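Long-range contacts in CghA (Chaetomium globosum, PDB 6KBC), which is a two-domain, largely beta protein of calycin-like family that holds the ligand WK1 in a pocket lined by both domains: residues S59-V64 and Q347-K352; D18-G23 and L41-V46. All coordinates share one frame; numbering follows the deposited sequence.

Contact 1: S59-V64 and Q347-K352; sequences SAAFTV and QAWWAK. With WK1 ((2S)-3-[(2S,4E)-4-[[(1R,2S,4aR,6S,8R,8aS)-2-[(E)-but-2-en-2-yl]-6,8-dimethyl-1,2,4a,5,6,7,8,8a-octahydronaphthalen-1-yl]-oxidanyl-methylidene]-3,5-bis(oxidanylidene)pyrrolidin-2-yl]-2-methyl-2-oxidanyl-propanoic acid), chain B.
Ala61 points its methyl at the indole of Trp349: CB sits over one face of the six-membered ring, 3.9 Å from the ring centroid and 24° off the normal, a CH-pi contact displaced toward the rim. Nearest to it is Trp349 CH2, 3.6 Å from Ala61 CB. Two residues on, Thr63 reaches the same corner with its methyl, CG2 lying 3.8 Å from Trp349 CH2 and approaching the ring obliquely. The opposite face of Trp349 is taken by Trp350, whose CZ3 stands 3.6 Å above the plane over its centre, so the indole is clasped between the methyl of Ala61 and its own neighbour. Adjacent strand residues normally alternate sides; here a classic beta bulge, with Trp349 and Trp350 both opposite Gly366, points both indoles toward strand 60-69, so that the C-terminal domain packs on the N-terminal one here. Trp350 in turn offers one face to WK1, whose methyl C18 lies 3.4 Å above the Trp350 plane, toward the rim at NE1 and CE2. The Trp350 indole is held in place by a hydrogen bond from NE1 to Asn364 OD1, and Asn364 also binds WK1 through ND2. Further along the strand Lys352, extended beyond CG, donates from NZ to the ligand hydroxyl O2 at 2.8 Å and, at a short 2.5 Å, to its carboxyl oxygen O. Asn82 touches both indoles and also bonds WK1 through ND2.

Contact 2: D18-G23 and L41-V46; sequences DTPIPG and LSPTAV
The side chains of Pro20 and Pro43 cross at about a right angle, Pro20 CD lying 4.0 Å from Pro43 CG. The approach is closer beside the rings, where Pro43 CD comes to 3.4 Å from the carbonyl O of Thr19. Next to Pro43, Ser42 meets the CA/CB end of Pro20. Its OG is anti to the backbone N (chi1 165°) and lies 3.3 Å from Pro20 CA, while Ser42 CB packs against CG1 of Ile21. Thr44 adds its hydroxyl, OG1 being 3.8 Å from Pro20 CB; the main polar partner of that hydroxyl is Pro232 O, outside both segments. A water links the two segments: it lies a short 2.5 Å from Ser42 OG, and the water donates to Ile21 O at 3.2 Å. Ile21 O also receives the indole N-H of Trp37, so two donors serve this one carbonyl. Ser42 OG has a second task within segment 41-46: it accepts the N-H of Thr44 at 3.3 Å, nearly straight at 166°. With Ala45 N bonded to Ser42 O, Ser42 opens both an ST turn and a type I beta turn, which bring the chain round into strand 46-54.

The two contacts follow one another along the chain, contact 2 being complete before the chain reaches the first residue of contact 1, and they do not touch: their centres are 31 Å apart and their nearest atoms about 12 Å. Strand 46-54 connects them. It begins at the end of segment 41-46 and then pairs antiparallel with strand 60-69, with Phe51 and Ala53 bonded through their backbones to Val64 and Phe62. Contact 1 is buried between the two domains and supplies Trp350 and Lys352 to the WK1 pocket. Contact 2 stays within the N-terminal domain at the surface, with the side chain of Thr44 still about 13 Å from the ligand.

Contact 1: S59-V64 and Q347-K352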
# COMPACT_ATOMS: atom_id res chain seq x y z
N SER A 59 -6.79 -5.57 -16.30
CA SER A 59 -7.55 -6.81 -16.42
C SER A 59 -7.41 -7.70 -15.20
O SER A 59 -8.15 -8.68 -15.07
CB SER A 59 -7.11 -7.59 -17.66
OG SER A 59 -5.74 -7.96 -17.54
N ALA A 60 -6.50 -7.38 -14.29
CA ALA A 60 -6.32 -8.16 -13.08
C ALA A 60 -5.54 -7.31 -12.09
O ALA A 60 -4.78 -6.42 -12.48
CB ALA A 60 -5.60 -9.48 -13.35
N ALA A 61 -5.75 -7.60 -10.82
CA ALA A 61 -5.06 -6.87 -9.77
C ALA A 61 -4.93 -7.79 -8.58
O ALA A 61 -5.79 -8.65 -8.34
CB ALA A 61 -5.81 -5.58 -9.38
N PHE A 62 -3.87 -7.60 -7.82
CA PHE A 62 -3.61 -8.48 -6.69
C PHE A 62 -2.85 -7.68 -5.65
O PHE A 62 -1.95 -6.92 -5.99
CB PHE A 62 -2.77 -9.71 -7.11
CG PHE A 62 -2.45 -10.63 -5.97
CD1 PHE A 62 -3.33 -11.63 -5.62
CD2 PHE A 62 -1.29 -10.46 -5.23
CE1 PHE A 62 -3.06 -12.46 -4.54
CE2 PHE A 62 -1.01 -11.30 -4.15
CZ PHE A 62 -1.89 -12.29 -3.81
N THR A 63 -3.19 -7.88 -4.39
CA THR A 63 -2.43 -7.23 -3.34
C THR A 63 -2.49 -8.12 -2.11
O THR A 63 -3.50 -8.76 -1.84
CB THR A 63 -2.94 -5.81 -3.04
OG1 THR A 63 -2.02 -5.15 -2.16
CG2 THR A 63 -4.34 -5.84 -2.41
N VAL A 64 -1.38 -8.16 -1.39
CA VAL A 64 -1.31 -8.85 -0.12
C VAL A 64 -0.58 -7.93 0.85
O VAL A 64 0.42 -7.30 0.49
CB VAL A 64 -0.59 -10.22 -0.25
CG1 VAL A 64 0.80 -10.04 -0.88
CG2 VAL A 64 -0.50 -10.92 1.08
N GLN A 347 -13.60 -0.79 -11.45
CA GLN A 347 -14.09 -2.07 -10.96
C GLN A 347 -14.07 -2.04 -9.45
O GLN A 347 -13.04 -1.71 -8.86
CB GLN A 347 -13.24 -3.26 -11.47
CG GLN A 347 -13.79 -4.59 -10.99
CD GLN A 347 -12.95 -5.79 -11.42
OE1 GLN A 347 -11.98 -5.66 -12.19
NE2 GLN A 347 -13.30 -6.96 -10.90
N ALA A 348 -15.19 -2.42 -8.85
CA ALA A 348 -15.28 -2.56 -7.40
C ALA A 348 -14.53 -3.81 -6.98
O ALA A 348 -14.92 -4.92 -7.32
CB ALA A 348 -16.74 -2.64 -6.97
N TRP A 349 -13.46 -3.62 -6.22
CA TRP A 349 -12.57 -4.71 -5.87
C TRP A 349 -12.94 -5.31 -4.52
O TRP A 349 -13.21 -6.52 -4.41
CB TRP A 349 -11.14 -4.17 -5.88
CG TRP A 349 -10.05 -5.18 -5.70
CD1 TRP A 349 -10.17 -6.50 -5.38
CD2 TRP A 349 -8.65 -4.92 -5.81
NE1 TRP A 349 -8.92 -7.09 -5.30
CE2 TRP A 349 -7.97 -6.14 -5.55
CE3 TRP A 349 -7.90 -3.78 -6.10
CZ2 TRP A 349 -6.59 -6.23 -5.58
CZ3 TRP A 349 -6.52 -3.88 -6.12
CH2 TRP A 349 -5.88 -5.09 -5.85
N TRP A 350 -12.93 -4.49 -3.47
CA TRP A 350 -13.42 -4.90 -2.17
C TRP A 350 -14.21 -3.74 -1.58
O TRP A 350 -14.08 -2.59 -2.02
CB TRP A 350 -12.27 -5.34 -1.24
CG TRP A 350 -11.39 -4.23 -0.72
CD1 TRP A 350 -11.66 -3.38 0.33
CD2 TRP A 350 -10.09 -3.89 -1.20
NE1 TRP A 350 -10.60 -2.52 0.52
CE2 TRP A 350 -9.63 -2.81 -0.41
CE3 TRP A 350 -9.27 -4.39 -2.22
CZ2 TRP A 350 -8.39 -2.22 -0.61
CZ3 TRP A 350 -8.03 -3.80 -2.42
CH2 TRP A 350 -7.61 -2.72 -1.62
N ALA A 351 -15.05 -4.06 -0.61
CA ALA A 351 -15.85 -3.05 0.08
C ALA A 351 -16.29 -3.66 1.39
O ALA A 351 -17.00 -4.67 1.39
CB ALA A 351 -17.06 -2.63 -0.76
N LYS A 352 -15.84 -3.08 2.50
CA LYS A 352 -16.26 -3.59 3.79
C LYS A 352 -16.46 -2.43 4.75
O LYS A 352 -15.77 -1.40 4.66
CB LYS A 352 -15.23 -4.57 4.36
CG LYS A 352 -13.88 -3.97 4.65
CD LYS A 352 -12.95 -5.04 5.23
CE LYS A 352 -11.60 -4.44 5.54
NZ LYS A 352 -10.63 -5.43 6.12
O WK1 B . -9.06 -6.96 4.84
C17 WK1 B . -8.49 -6.60 3.85
O1 WK1 B . -8.27 -7.34 2.93
C19 WK1 B . -8.04 -5.20 3.71
O2 WK1 B . -8.47 -4.40 4.76
C18 WK1 B . -8.65 -4.62 2.48
C20 WK1 B . -6.54 -5.31 3.72
C22 WK1 B . -5.91 -4.08 3.21
N WK1 B . -4.48 -4.08 2.98
C21 WK1 B . -3.95 -2.97 3.48
O5 WK1 B . -2.67 -2.71 3.39
C23 WK1 B . -6.10 -2.87 3.97
O4 WK1 B . -7.25 -2.42 4.44
C24 WK1 B . -4.92 -2.10 4.16
C16 WK1 B . -4.79 -0.82 4.85
O3 WK1 B . -5.85 -0.30 5.34
C9 WK1 B . -3.50 -0.10 4.86
C8 WK1 B . -3.59 0.64 3.49
C12 WK1 B . -4.18 -0.09 2.30
C13 WK1 B . -3.44 -0.71 1.41
C90 WK1 B . -4.05 -1.42 0.25
C14 WK1 B . -5.66 -0.12 2.10
C7 WK1 B . -4.37 1.91 3.60
C6 WK1 B . -4.03 2.78 4.51
C3 WK1 B . -3.09 2.32 5.57
C4 WK1 B . -3.32 0.88 6.00
C5 WK1 B . -2.13 0.47 6.84
C11 WK1 B . -2.37 -0.87 7.46
C2 WK1 B . -2.89 3.24 6.75
C1 WK1 B . -1.57 2.85 7.33
C10 WK1 B . -1.05 3.77 8.39
C WK1 B . -1.72 1.48 7.90

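Contact 2: D18-G23 and L41-V46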
# COMPACT_ATOMS: atom_id res chain seq x y z
N ASP A 18 3.81 -6.24 27.43
CA ASP A 18 2.82 -5.89 28.45
C ASP A 18 2.32 -4.46 28.25
O ASP A 18 1.11 -4.20 28.32
CB ASP A 18 3.43 -6.06 29.84
CG ASP A 18 2.40 -5.95 30.96
OD1 ASP A 18 1.46 -5.13 30.86
OD2 ASP A 18 2.54 -6.68 31.96
N THR A 19 3.23 -3.53 27.99
CA THR A 19 2.91 -2.15 27.70
C THR A 19 3.32 -1.84 26.27
O THR A 19 4.12 -2.56 25.67
CB THR A 19 3.66 -1.20 28.65
OG1 THR A 19 5.07 -1.33 28.43
CG2 THR A 19 3.37 -1.58 30.10
N PRO A 20 2.77 -0.78 25.67
CA PRO A 20 3.37 -0.25 24.44
C PRO A 20 4.84 0.06 24.67
O PRO A 20 5.20 0.85 25.54
CB PRO A 20 2.55 1.01 24.15
CG PRO A 20 1.66 1.23 25.33
CD PRO A 20 1.52 -0.08 26.03
N ILE A 21 5.70 -0.60 23.90
CA ILE A 21 7.14 -0.42 24.00
C ILE A 21 7.61 0.24 22.71
O ILE A 21 6.93 0.11 21.67
CB ILE A 21 7.86 -1.76 24.24
CG1 ILE A 21 7.65 -2.71 23.07
CG2 ILE A 21 7.41 -2.40 25.56
CD1 ILE A 21 8.16 -4.12 23.33
N PRO A 22 8.73 0.95 22.69
CA PRO A 22 9.16 1.58 21.44
C PRO A 22 9.64 0.56 20.44
O PRO A 22 10.15 -0.51 20.79
CB PRO A 22 10.30 2.52 21.88
CG PRO A 22 10.65 2.14 23.28
CD PRO A 22 9.78 1.01 23.73
N GLY A 23 9.46 0.88 19.16
CA GLY A 23 10.09 0.12 18.11
C GLY A 23 11.46 0.67 17.79
O GLY A 23 11.81 1.79 18.18
N LEU A 41 6.05 -7.78 20.53
CA LEU A 41 5.24 -6.88 19.72
C LEU A 41 4.41 -5.98 20.64
O LEU A 41 3.64 -6.48 21.46
CB LEU A 41 4.34 -7.65 18.75
CG LEU A 41 3.46 -6.79 17.84
CD1 LEU A 41 4.28 -6.01 16.82
CD2 LEU A 41 2.41 -7.64 17.15
N SER A 42 4.59 -4.67 20.49
CA SER A 42 3.78 -3.73 21.25
C SER A 42 2.30 -3.98 20.98
O SER A 42 1.90 -4.26 19.84
CB SER A 42 4.14 -2.29 20.87
OG SER A 42 3.14 -1.39 21.32
N PRO A 43 1.45 -3.89 22.01
CA PRO A 43 0.02 -4.15 21.80
C PRO A 43 -0.70 -3.06 21.02
O PRO A 43 -1.88 -3.24 20.69
CB PRO A 43 -0.53 -4.26 23.23
CG PRO A 43 0.40 -3.42 24.04
CD PRO A 43 1.76 -3.59 23.41
N THR A 44 -0.05 -1.94 20.71
CA THR A 44 -0.66 -0.90 19.88
C THR A 44 0.10 -0.70 18.58
O THR A 44 -0.18 0.27 17.86
CB THR A 44 -0.73 0.43 20.62
OG1 THR A 44 0.59 0.88 20.92
CG2 THR A 44 -1.54 0.29 21.91
N ALA A 45 1.06 -1.55 18.27
CA ALA A 45 1.86 -1.38 17.07
C ALA A 45 1.29 -2.21 15.93
O ALA A 45 0.57 -3.19 16.14
CB ALA A 45 3.32 -1.75 17.31
N VAL A 46 1.62 -1.80 14.72
CA VAL A 46 1.29 -2.57 13.52
C VAL A 46 2.45 -2.44 12.56
O VAL A 46 2.97 -1.34 12.34
CB VAL A 46 -0.04 -2.12 12.89
CG1 VAL A 46 0.03 -0.68 12.43
CG2 VAL A 46 -0.37 -3.02 11.70
O HOH W 1 4.00 0.78 20.44